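Local atomic coordinates of CRISPR-associated endonuclease Cas9 (PDB entry 5X2H), a protein that is an RNA-guided CRISPR endonuclease that, in its full-length form, cuts invading DNA with a RuvC-like and an HNH nuclease domain, using magnesium. Residues L11-I15 / D561-A566; C33-I37 / H555-A559; E29-C33 / V617-I621; F440-F444 / Y465-N470. All blocks are in the same frame, centred on the assembly; numbering follows the deposited sequence.

Contact 1 of 4, residues L11-I15 / D561-A566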
# COMPACT_ATOMS: atom_id res chain seq x y z
N LEU A 11 -3.88 -27.47 -19.59
CA LEU A 11 -3.60 -27.03 -18.23
C LEU A 11 -4.71 -26.08 -17.80
O LEU A 11 -4.98 -25.08 -18.48
CB LEU A 11 -2.24 -26.33 -18.14
CG LEU A 11 -0.98 -27.16 -18.36
CD1 LEU A 11 0.25 -26.27 -18.33
CD2 LEU A 11 -0.88 -28.26 -17.32
N ALA A 12 -5.37 -26.40 -16.69
CA ALA A 12 -6.46 -25.58 -16.18
C ALA A 12 -6.08 -25.02 -14.81
O ALA A 12 -5.44 -25.70 -14.01
CB ALA A 12 -7.75 -26.39 -16.08
N PHE A 13 -6.49 -23.78 -14.55
CA PHE A 13 -6.12 -23.07 -13.34
C PHE A 13 -7.34 -22.43 -12.71
O PHE A 13 -8.12 -21.76 -13.39
CB PHE A 13 -5.06 -22.01 -13.62
CG PHE A 13 -3.75 -22.56 -14.09
CD1 PHE A 13 -3.52 -22.79 -15.44
CD2 PHE A 13 -2.74 -22.85 -13.19
CE1 PHE A 13 -2.32 -23.30 -15.88
CE2 PHE A 13 -1.53 -23.36 -13.62
CZ PHE A 13 -1.32 -23.59 -14.97
N ASP A 14 -7.50 -22.62 -11.40
CA ASP A 14 -8.51 -21.94 -10.59
C ASP A 14 -7.75 -20.95 -9.71
O ASP A 14 -7.27 -21.29 -8.63
CB ASP A 14 -9.32 -22.94 -9.76
CG ASP A 14 -10.40 -22.27 -8.92
OD1 ASP A 14 -11.41 -21.83 -9.51
OD2 ASP A 14 -10.23 -22.19 -7.69
N ILE A 15 -7.65 -19.71 -10.19
CA ILE A 15 -6.83 -18.69 -9.55
C ILE A 15 -7.68 -17.95 -8.53
O ILE A 15 -8.53 -17.13 -8.90
CB ILE A 15 -6.23 -17.73 -10.58
CG1 ILE A 15 -5.40 -18.50 -11.61
CG2 ILE A 15 -5.41 -16.65 -9.89
CD1 ILE A 15 -4.85 -17.64 -12.73
N ASP A 561 -12.19 -27.94 -8.84
CA ASP A 561 -12.60 -26.85 -9.72
C ASP A 561 -11.70 -26.78 -10.95
O ASP A 561 -12.19 -26.60 -12.07
CB ASP A 561 -12.59 -25.52 -8.97
CG ASP A 561 -13.58 -25.50 -7.81
OD1 ASP A 561 -14.53 -26.30 -7.82
OD2 ASP A 561 -13.39 -24.69 -6.88
N ALA A 562 -10.39 -26.93 -10.76
CA ALA A 562 -9.47 -26.93 -11.90
C ALA A 562 -9.73 -28.12 -12.81
O ALA A 562 -9.59 -28.02 -14.03
CB ALA A 562 -8.03 -26.93 -11.40
N VAL A 563 -10.11 -29.26 -12.23
CA VAL A 563 -10.52 -30.40 -13.05
C VAL A 563 -11.76 -30.04 -13.86
O VAL A 563 -11.91 -30.47 -15.01
CB VAL A 563 -10.75 -31.64 -12.16
CG1 VAL A 563 -11.30 -32.79 -12.99
CG2 VAL A 563 -9.46 -32.05 -11.48
N ILE A 564 -12.65 -29.23 -13.29
CA ILE A 564 -13.82 -28.77 -14.03
C ILE A 564 -13.41 -27.80 -15.13
O ILE A 564 -13.94 -27.86 -16.25
CB ILE A 564 -14.85 -28.14 -13.07
CG1 ILE A 564 -15.49 -29.22 -12.18
CG2 ILE A 564 -15.92 -27.39 -13.84
CD1 ILE A 564 -16.54 -28.68 -11.24
N ILE A 565 -12.46 -26.91 -14.84
CA ILE A 565 -12.04 -25.93 -15.84
C ILE A 565 -11.46 -26.63 -17.06
O ILE A 565 -11.64 -26.17 -18.20
CB ILE A 565 -11.02 -24.94 -15.24
CG1 ILE A 565 -11.54 -24.33 -13.93
CG2 ILE A 565 -10.72 -23.82 -16.22
CD1 ILE A 565 -12.91 -23.73 -14.04
N ALA A 566 -10.77 -27.75 -16.85
CA ALA A 566 -10.16 -28.48 -17.96
C ALA A 566 -11.20 -29.19 -18.83
O ALA A 566 -10.92 -29.47 -20.00
CB ALA A 566 -9.14 -29.49 -17.44
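Ala12 and Asp14 both send their CB atoms from strand 11-15 down onto helix 561-566, while Phe13 between them turns the other way. Asp14 is worth following outward. Its CB lies 4.3 Å from the backbone N of Ala562; with CG anti to the backbone N (chi1 -179°), the carboxylate then swings toward Asp561, and OD1 of Asp14 comes within 3.9 Å of CB of Asp561. At the tip, OD2 of Asp14 is 4.1 Å from OD2 of Asp561, the two carboxylate planes being turned 66° apart. Asp561 is held by a salt bridge from its OD1 to Arg542.

Ala12 is the tight spot. Its CB sits 3.2 Å from the carbonyl O of Ala562 and 3.7 Å from CB of Ile565, and CB of Ala566 adds a third neighbour, so the small residues let the strand and helix axes approach to 6.7 Å. Asp14 is the predicted RuvC active-site residue and a magnesium ligand, beside Glu485 and His558, also predicted magnesium ligands. A catalytic acid on the first strand of the central sheet, the place Asp14 occupies, is characteristic of the RNase H-like fold of RuvC.

Contact 2 of 4, residues C33-I37 / H555-A559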
# COMPACT_ATOMS: atom_id res chain seq x y z
N CYS A 33 -2.68 -33.41 -10.46
CA CYS A 33 -3.54 -32.50 -9.72
C CYS A 33 -2.74 -31.87 -8.58
O CYS A 33 -1.73 -32.41 -8.13
CB CYS A 33 -4.77 -33.21 -9.14
SG CYS A 33 -6.25 -33.07 -10.15
N GLY A 34 -3.20 -30.71 -8.12
CA GLY A 34 -2.53 -30.04 -7.02
C GLY A 34 -3.23 -28.75 -6.65
O GLY A 34 -4.03 -28.20 -7.41
N VAL A 35 -2.90 -28.28 -5.44
CA VAL A 35 -3.38 -27.00 -4.93
C VAL A 35 -2.20 -26.27 -4.30
O VAL A 35 -1.45 -26.85 -3.51
CB VAL A 35 -4.51 -27.17 -3.89
CG1 VAL A 35 -5.09 -25.81 -3.52
CG2 VAL A 35 -5.59 -28.10 -4.40
N ARG A 36 -2.04 -25.00 -4.64
CA ARG A 36 -0.98 -24.15 -4.10
C ARG A 36 -1.62 -23.07 -3.25
O ARG A 36 -2.22 -22.13 -3.77
CB ARG A 36 -0.14 -23.55 -5.23
CG ARG A 36 0.87 -22.51 -4.78
CD ARG A 36 2.08 -23.13 -4.10
NE ARG A 36 3.20 -22.19 -4.06
CZ ARG A 36 4.37 -22.43 -3.47
NH1 ARG A 36 4.58 -23.59 -2.86
NH2 ARG A 36 5.33 -21.52 -3.49
N ILE A 37 -1.51 -23.21 -1.93
CA ILE A 37 -2.04 -22.23 -0.99
C ILE A 37 -0.92 -21.26 -0.64
O ILE A 37 0.04 -21.63 0.05
CB ILE A 37 -2.59 -22.91 0.28
CG1 ILE A 37 -3.70 -23.91 -0.07
CG2 ILE A 37 -3.10 -21.86 1.25
CD1 ILE A 37 -4.99 -23.27 -0.52
N HIS A 555 -8.92 -27.71 1.59
CA HIS A 555 -8.17 -27.10 0.49
C HIS A 555 -8.29 -27.86 -0.83
O HIS A 555 -7.94 -27.30 -1.87
CB HIS A 555 -6.69 -26.99 0.87
CG HIS A 555 -6.42 -26.06 2.01
ND1 HIS A 555 -7.06 -24.85 2.15
CD2 HIS A 555 -5.57 -26.17 3.06
CE1 HIS A 555 -6.62 -24.25 3.24
NE2 HIS A 555 -5.72 -25.03 3.81
N LEU A 556 -8.77 -29.10 -0.81
CA LEU A 556 -8.76 -29.92 -2.02
C LEU A 556 -9.79 -29.47 -3.05
O LEU A 556 -9.65 -29.81 -4.23
CB LEU A 556 -8.99 -31.39 -1.67
CG LEU A 556 -7.91 -32.05 -0.81
CD1 LEU A 556 -8.31 -33.48 -0.46
CD2 LEU A 556 -6.57 -32.03 -1.52
N HIS A 557 -10.81 -28.70 -2.65
CA HIS A 557 -11.86 -28.33 -3.59
C HIS A 557 -11.38 -27.34 -4.65
O HIS A 557 -12.06 -27.16 -5.66
CB HIS A 557 -13.07 -27.75 -2.86
CG HIS A 557 -12.94 -26.30 -2.52
ND1 HIS A 557 -12.28 -25.85 -1.40
CD2 HIS A 557 -13.40 -25.19 -3.15
CE1 HIS A 557 -12.33 -24.53 -1.36
NE2 HIS A 557 -13.01 -24.11 -2.41
N HIS A 558 -10.23 -26.68 -4.44
CA HIS A 558 -9.68 -25.83 -5.49
C HIS A 558 -9.18 -26.66 -6.66
O HIS A 558 -9.14 -26.17 -7.80
CB HIS A 558 -8.56 -24.96 -4.94
CG HIS A 558 -8.98 -24.07 -3.82
ND1 HIS A 558 -9.99 -23.14 -3.95
CD2 HIS A 558 -8.53 -23.95 -2.55
CE1 HIS A 558 -10.14 -22.49 -2.81
NE2 HIS A 558 -9.27 -22.96 -1.94
N ALA A 559 -8.80 -27.92 -6.42
CA ALA A 559 -8.33 -28.78 -7.50
C ALA A 559 -9.48 -29.37 -8.29
O ALA A 559 -9.39 -29.48 -9.52
CB ALA A 559 -7.44 -29.89 -6.94
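Val35 carries the tight part: its two methyls reach from the strand into the first turn of helix 557-566 and the residues leading into it. CG1 stands anti to the backbone N (chi1 -173°), which points it at CB of His558, 3.8 Å away, near the plane of that imidazole at its edge. CG2 of Val35, anti to the carbonyl carbon, lands 3.6 Å from CB of Ala559, with the carbonyl O of His555 3.5 Å off. Ala559 CB in turn rests 3.8 Å from the carbonyl O of Gly34. This end is buried and closely fitted: the valine methyls touch a histidine CB, an alanine methyl and a carbonyl O, with no hydrogen bond across.

Toward Ile37 the packing changes character. CG1 of Ile37 lies over one face of the His555 ring, 4.1 Å from its centroid and 13° off the normal, a CH-pi contact; CD1 of Ile37 reaches over the same face, 3.7 Å from ND1 of His555. CD1 of Ile37 also comes obliquely to CD2 of His558, a looser approach at 4.1 Å. The histidine rings, partly exposed, form the more open side, while Ile37 itself is buried. His558, a predicted magnesium ligand, has CE1 of His557 above one face, toward its rim.

Arg36 points off the opposite side of the strand, where Glu464 and an RNA phosphate take its guanidinium. The strand itself is bonded to strand 19-26 through Trp22 and Ile20 on one flank and to Ser627 on the other, with Ile621 of helix 615-622 covering Cys33 and Leu556.

Contact 3 of 4, residues E29-C33 / V617-I621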
# COMPACT_ATOMS: atom_id res chain seq x y z
N GLU A 29 -7.48 -37.56 -20.55
CA GLU A 29 -7.10 -38.32 -19.37
C GLU A 29 -6.45 -37.40 -18.34
O GLU A 29 -5.48 -36.71 -18.66
CB GLU A 29 -6.14 -39.46 -19.72
CG GLU A 29 -6.67 -40.85 -19.47
CD GLU A 29 -5.77 -41.66 -18.57
OE1 GLU A 29 -6.09 -41.81 -17.37
OE2 GLU A 29 -4.72 -42.14 -19.06
N LEU A 30 -6.99 -37.40 -17.13
CA LEU A 30 -6.42 -36.59 -16.06
C LEU A 30 -5.10 -37.20 -15.58
O LEU A 30 -5.06 -38.38 -15.20
CB LEU A 30 -7.40 -36.48 -14.90
CG LEU A 30 -7.00 -35.50 -13.79
CD1 LEU A 30 -6.77 -34.11 -14.35
CD2 LEU A 30 -8.06 -35.48 -12.69
N LYS A 31 -4.04 -36.41 -15.61
CA LYS A 31 -2.69 -36.89 -15.33
C LYS A 31 -2.13 -36.41 -14.00
O LYS A 31 -1.42 -37.16 -13.33
CB LYS A 31 -1.74 -36.46 -16.45
CG LYS A 31 -2.21 -36.82 -17.85
CD LYS A 31 -1.97 -38.29 -18.17
CE LYS A 31 -0.49 -38.56 -18.42
NZ LYS A 31 -0.27 -39.93 -18.97
N ASP A 32 -2.44 -35.18 -13.58
CA ASP A 32 -1.85 -34.63 -12.37
C ASP A 32 -2.79 -33.59 -11.77
O ASP A 32 -3.59 -32.97 -12.48
CB ASP A 32 -0.47 -34.01 -12.66
CG ASP A 32 0.43 -33.99 -11.45
OD1 ASP A 32 -0.06 -34.28 -10.34
OD2 ASP A 32 1.64 -33.71 -11.61
N CYS A 33 -2.68 -33.41 -10.46
CA CYS A 33 -3.54 -32.50 -9.72
C CYS A 33 -2.74 -31.87 -8.58
O CYS A 33 -1.73 -32.41 -8.13
CB CYS A 33 -4.77 -33.21 -9.14
SG CYS A 33 -6.25 -33.07 -10.15
N VAL A 617 -11.40 -39.42 -11.00
CA VAL A 617 -10.99 -38.05 -10.70
C VAL A 617 -10.73 -37.88 -9.21
O VAL A 617 -9.76 -37.24 -8.80
CB VAL A 617 -12.05 -37.05 -11.22
CG1 VAL A 617 -12.17 -35.85 -10.28
CG2 VAL A 617 -11.70 -36.58 -12.62
N LEU A 618 -11.59 -38.48 -8.37
CA LEU A 618 -11.37 -38.39 -6.93
C LEU A 618 -10.14 -39.17 -6.50
O LEU A 618 -9.53 -38.85 -5.48
CB LEU A 618 -12.61 -38.89 -6.18
CG LEU A 618 -13.88 -38.06 -6.40
CD1 LEU A 618 -14.99 -38.51 -5.46
CD2 LEU A 618 -13.58 -36.58 -6.21
N ASP A 619 -9.76 -40.20 -7.26
CA ASP A 619 -8.51 -40.91 -6.98
C ASP A 619 -7.32 -39.98 -7.11
O ASP A 619 -6.38 -40.04 -6.30
CB ASP A 619 -8.36 -42.11 -7.92
CG ASP A 619 -9.48 -43.12 -7.77
OD1 ASP A 619 -10.08 -43.18 -6.68
OD2 ASP A 619 -9.75 -43.85 -8.74
N LYS A 620 -7.33 -39.11 -8.12
CA LYS A 620 -6.24 -38.16 -8.30
C LYS A 620 -6.23 -37.11 -7.19
O LYS A 620 -5.16 -36.70 -6.72
CB LYS A 620 -6.34 -37.49 -9.67
CG LYS A 620 -5.09 -37.59 -10.51
CD LYS A 620 -4.81 -39.02 -10.92
CE LYS A 620 -3.62 -39.11 -11.86
NZ LYS A 620 -3.34 -40.51 -12.29
N ILE A 621 -7.41 -36.67 -6.76
CA ILE A 621 -7.50 -35.65 -5.72
C ILE A 621 -6.93 -36.18 -4.40
O ILE A 621 -6.25 -35.45 -3.67
CB ILE A 621 -8.96 -35.17 -5.56
CG1 ILE A 621 -9.20 -33.91 -6.40
CG2 ILE A 621 -9.31 -34.92 -4.10
CD1 ILE A 621 -9.11 -34.12 -7.89
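Leu30 carries CG anti to its N (chi1 -172°), which lays CD2 against helix 617-621, and Lys620 answers with a chain bent at chi2 (67°) that runs back over the strand. The two side chains slide past each other in opposite directions. The strand is kinked by a classic beta bulge: Lys31 and Asp32 both face Phe24 of the neighbouring strand 19-26. This is the rim of the RuvC sheet, where helix 615-622 packs on the face of edge strand 29-37, the short segments 29° from parallel.

CD2 of Leu30 meets CG2 of Val617 at 3.8 Å, the two side chains crossing at about a right angle, and CB of Lys620 at 4.0 Å. Beyond the bend, the lysine lies across the backbone at the bulge. CE of Lys620 is 3.3 Å from O of Lys31. The same CE of Lys620 is 3.7 Å from O of Leu30. NZ of Lys620 sits 4.0 Å from O of Lys31, so its charge would be attracted by these carbonyl dipoles without a close bond to either. The aliphatic part of Lys620 lies alongside the leucine.

Asp32 faces away from the helix. Its OD2 bonds to Tyr476 OH, while OD1 of Asp32 takes the N-H of Cys33 at 2.8 Å on its anti side, out of the carboxylate plane. Inward, the Cys33 side chain turns to the helix, and its SG rests 3.8 Å from CD1 of Ile621.

Contact 4 of 4, residues F440-F444 / Y465-N470. With nucleotides of chain B.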
# COMPACT_ATOMS: atom_id res chain seq x y z
N PHE A 440 9.02 -20.58 -21.29
CA PHE A 440 8.46 -20.36 -19.96
C PHE A 440 7.88 -18.96 -19.88
O PHE A 440 8.33 -18.04 -20.58
CB PHE A 440 9.52 -20.55 -18.88
CG PHE A 440 10.16 -21.91 -18.88
CD1 PHE A 440 9.55 -22.98 -18.25
CD2 PHE A 440 11.38 -22.12 -19.51
CE1 PHE A 440 10.13 -24.23 -18.25
CE2 PHE A 440 11.97 -23.37 -19.52
CZ PHE A 440 11.34 -24.43 -18.89
N LEU A 441 6.89 -18.79 -19.02
CA LEU A 441 6.27 -17.49 -18.85
C LEU A 441 7.25 -16.57 -18.13
O LEU A 441 7.69 -16.89 -17.02
CB LEU A 441 4.97 -17.61 -18.07
CG LEU A 441 4.06 -16.38 -18.09
CD1 LEU A 441 3.67 -16.03 -19.52
CD2 LEU A 441 2.82 -16.61 -17.24
N PRO A 442 7.64 -15.44 -18.72
CA PRO A 442 8.60 -14.55 -18.06
C PRO A 442 7.95 -13.81 -16.90
O PRO A 442 6.73 -13.83 -16.71
CB PRO A 442 9.00 -13.58 -19.18
CG PRO A 442 7.80 -13.53 -20.06
CD PRO A 442 7.22 -14.92 -20.04
N ALA A 443 8.80 -13.14 -16.12
CA ALA A 443 8.32 -12.35 -15.00
C ALA A 443 7.29 -11.33 -15.46
O ALA A 443 7.51 -10.62 -16.45
CB ALA A 443 9.49 -11.65 -14.31
N PHE A 444 6.16 -11.27 -14.75
CA PHE A 444 5.12 -10.31 -15.09
C PHE A 444 5.64 -8.87 -15.05
O PHE A 444 5.09 -8.01 -15.74
CB PHE A 444 3.94 -10.47 -14.12
CG PHE A 444 2.79 -9.56 -14.42
CD1 PHE A 444 1.92 -9.84 -15.47
CD2 PHE A 444 2.57 -8.42 -13.66
CE1 PHE A 444 0.86 -9.00 -15.74
CE2 PHE A 444 1.51 -7.58 -13.93
CZ PHE A 444 0.65 -7.87 -14.97
N TYR A 465 0.74 -17.84 -9.95
CA TYR A 465 0.30 -18.47 -11.19
C TYR A 465 1.50 -18.78 -12.09
O TYR A 465 1.59 -19.88 -12.65
CB TYR A 465 -0.70 -17.58 -11.92
CG TYR A 465 -0.87 -17.92 -13.38
CD1 TYR A 465 -1.59 -19.05 -13.78
CD2 TYR A 465 -0.33 -17.12 -14.38
CE1 TYR A 465 -1.74 -19.37 -15.11
CE2 TYR A 465 -0.48 -17.43 -15.72
CZ TYR A 465 -1.19 -18.56 -16.08
OH TYR A 465 -1.34 -18.87 -17.42
N ARG A 466 2.42 -17.83 -12.22
CA ARG A 466 3.60 -18.05 -13.05
C ARG A 466 4.47 -19.17 -12.50
O ARG A 466 4.94 -20.03 -13.26
CB ARG A 466 4.41 -16.76 -13.18
CG ARG A 466 5.80 -16.98 -13.74
CD ARG A 466 6.54 -15.67 -13.95
NE ARG A 466 7.88 -15.89 -14.49
CZ ARG A 466 8.97 -16.02 -13.75
NH1 ARG A 466 8.89 -15.94 -12.43
NH2 ARG A 466 10.15 -16.23 -14.33
N LYS A 467 4.68 -19.19 -11.19
CA LYS A 467 5.54 -20.21 -10.58
C LYS A 467 4.97 -21.60 -10.80
O LYS A 467 5.70 -22.53 -11.16
CB LYS A 467 5.72 -19.92 -9.09
CG LYS A 467 6.51 -20.98 -8.35
CD LYS A 467 6.68 -20.63 -6.88
CE LYS A 467 7.47 -19.34 -6.71
NZ LYS A 467 7.83 -19.09 -5.30
N VAL A 468 3.66 -21.77 -10.59
CA VAL A 468 3.04 -23.07 -10.77
C VAL A 468 3.05 -23.48 -12.24
O VAL A 468 3.34 -24.63 -12.58
CB VAL A 468 1.61 -23.07 -10.20
CG1 VAL A 468 0.89 -24.37 -10.54
CG2 VAL A 468 1.65 -22.88 -8.69
N LEU A 469 2.74 -22.54 -13.14
CA LEU A 469 2.73 -22.84 -14.57
C LEU A 469 4.11 -23.24 -15.06
O LEU A 469 4.27 -24.25 -15.76
CB LEU A 469 2.20 -21.65 -15.36
CG LEU A 469 2.39 -21.70 -16.88
CD1 LEU A 469 1.62 -22.87 -17.50
CD2 LEU A 469 1.98 -20.39 -17.53
N ASN A 470 5.13 -22.46 -14.70
CA ASN A 470 6.49 -22.76 -15.16
C ASN A 470 7.00 -24.07 -14.57
O ASN A 470 7.77 -24.78 -15.23
CB ASN A 470 7.43 -21.61 -14.82
CG ASN A 470 7.22 -20.40 -15.73
OD1 ASN A 470 6.60 -20.52 -16.78
ND2 ASN A 470 7.74 -19.25 -15.33
P U B 74 12.57 -16.07 -11.75
OP1 U B 74 12.65 -16.64 -13.12
OP2 U B 74 11.40 -16.40 -10.91
O5' U B 74 13.88 -16.49 -10.95
C5' U B 74 15.18 -16.25 -11.49
C4' U B 74 16.25 -16.38 -10.43
O4' U B 74 15.99 -15.46 -9.34
C3' U B 74 16.36 -17.74 -9.75
O3' U B 74 17.11 -18.67 -10.52
C2' U B 74 17.01 -17.40 -8.41
O2' U B 74 18.42 -17.30 -8.55
C1' U B 74 16.45 -16.01 -8.12
N1 U B 74 15.33 -16.02 -7.15
C2 U B 74 15.67 -16.04 -5.81
O2 U B 74 16.82 -16.05 -5.41
N3 U B 74 14.61 -16.05 -4.94
C4 U B 74 13.27 -16.03 -5.27
O4 U B 74 12.42 -16.04 -4.37
C5 U B 74 13.00 -16.01 -6.68
C6 U B 74 14.02 -16.01 -7.54
P G B 73 8.23 -13.11 -9.32
OP1 G B 73 7.58 -13.86 -10.42
OP2 G B 73 8.13 -13.60 -7.92
O5' G B 73 9.78 -12.95 -9.64
C5' G B 73 10.22 -12.56 -10.93
C4' G B 73 11.72 -12.40 -10.97
O4' G B 73 12.13 -11.49 -9.92
C3' G B 73 12.54 -13.65 -10.72
O3' G B 73 12.67 -14.47 -11.87
C2' G B 73 13.87 -13.09 -10.23
O2' G B 73 14.65 -12.63 -11.32
C1' G B 73 13.40 -11.87 -9.43
N9 G B 73 13.29 -12.17 -7.98
C8 G B 73 12.14 -12.35 -7.26
N7 G B 73 12.36 -12.60 -6.00
C5 G B 73 13.75 -12.59 -5.89
C6 G B 73 14.59 -12.79 -4.76
O6 G B 73 14.26 -13.04 -3.59
N1 G B 73 15.93 -12.68 -5.09
C2 G B 73 16.42 -12.41 -6.35
N2 G B 73 17.75 -12.34 -6.47
N3 G B 73 15.64 -12.21 -7.40
C4 G B 73 14.33 -12.32 -7.10
P A B 78 9.48 -21.17 -2.82
OP1 A B 78 8.00 -21.24 -2.72
OP2 A B 78 10.14 -21.06 -4.15
O5' A B 78 9.96 -19.92 -1.95
C5' A B 78 9.65 -19.84 -0.57
C4' A B 78 10.58 -18.90 0.15
O4' A B 78 11.95 -19.25 -0.18
C3' A B 78 10.43 -17.42 -0.22
O3' A B 78 10.79 -16.63 0.91
C2' A B 78 11.50 -17.25 -1.29
O2' A B 78 11.92 -15.92 -1.50
C1' A B 78 12.61 -18.13 -0.73
N9 A B 78 13.58 -18.57 -1.72
C8 A B 78 13.36 -18.88 -3.04
N7 A B 78 14.45 -19.22 -3.68
C5 A B 78 15.45 -19.11 -2.73
C6 A B 78 16.84 -19.32 -2.79
N6 A B 78 17.48 -19.72 -3.90
N1 A B 78 17.56 -19.12 -1.66
C2 A B 78 16.91 -18.72 -0.56
N3 A B 78 15.62 -18.49 -0.38
C4 A B 78 14.94 -18.70 -1.52
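Leu441 and Asn470 pair backbone to side chain: the Leu441 N donates to OD1 of Asn470 at 2.8 Å, and ND2 of Asn470 returns a bond to the Leu441 O at 2.9 Å. The second is nearly straight (172°) and lies in the carbonyl plane, on a lone pair, so the two bonds together fix the amide's rotation. The same Leu441 O also accepts from NE of Arg466 at 2.7 Å, a donor tilted 32° from the carbonyl plane. Two donors thus grip one buried oxygen.

Underneath, the Leu441 side chain packs against the helix side chains, its CD2 resting 3.7 Å from CE2 of Tyr465 and 3.9 Å from CD2 of Leu469. Phe440, more exposed, turns its ring edge to the carbonyl O of Asn470.

Further out, the arginine chain runs extended from CG to NE. Ala443 CA covers one face of the guanidinium, and the NE bond anchors its inner end, leaving NH1 and NH2 aimed at RNA. NH2 of Arg466 bonds to OP1 of U74 of chain B at 2.8 Å. NH1 of Arg466 bonds to OP2 of U74 of chain B at 3.0 Å, and weakly to OP1 of G73 of chain B. Lys467 NZ makes weak bonds to OP1 and OP2 of A78 of chain B. Tyr501 backs the loop, bonded to Pro442 O. A carbonyl orienting an arginine in a bidentate grip on one phosphate makes this an RNA-backbone recognition site.

How the contacts relate
From the N terminus, strand 10-15 meets helix 557-566, so contact 1 closes a loop of more than 500 residues. Strand 29-37 follows and serves twice, with Cys33 shared: contact 2 joins it to the start of that same helix and nests inside contact 1, whereas contact 3 joins it to the later helix 615-622 and crosses contact 1. Contact 4, a short loop of its own, nests within all three. Val563 sits where contacts 1, 2 and 3 meet. Helix 456-476 of contact 4 packs through Tyr465 and Leu469 on the other face of strand 10-15, so the RuvC sheet is sandwiched between helices, with guide RNA on one side.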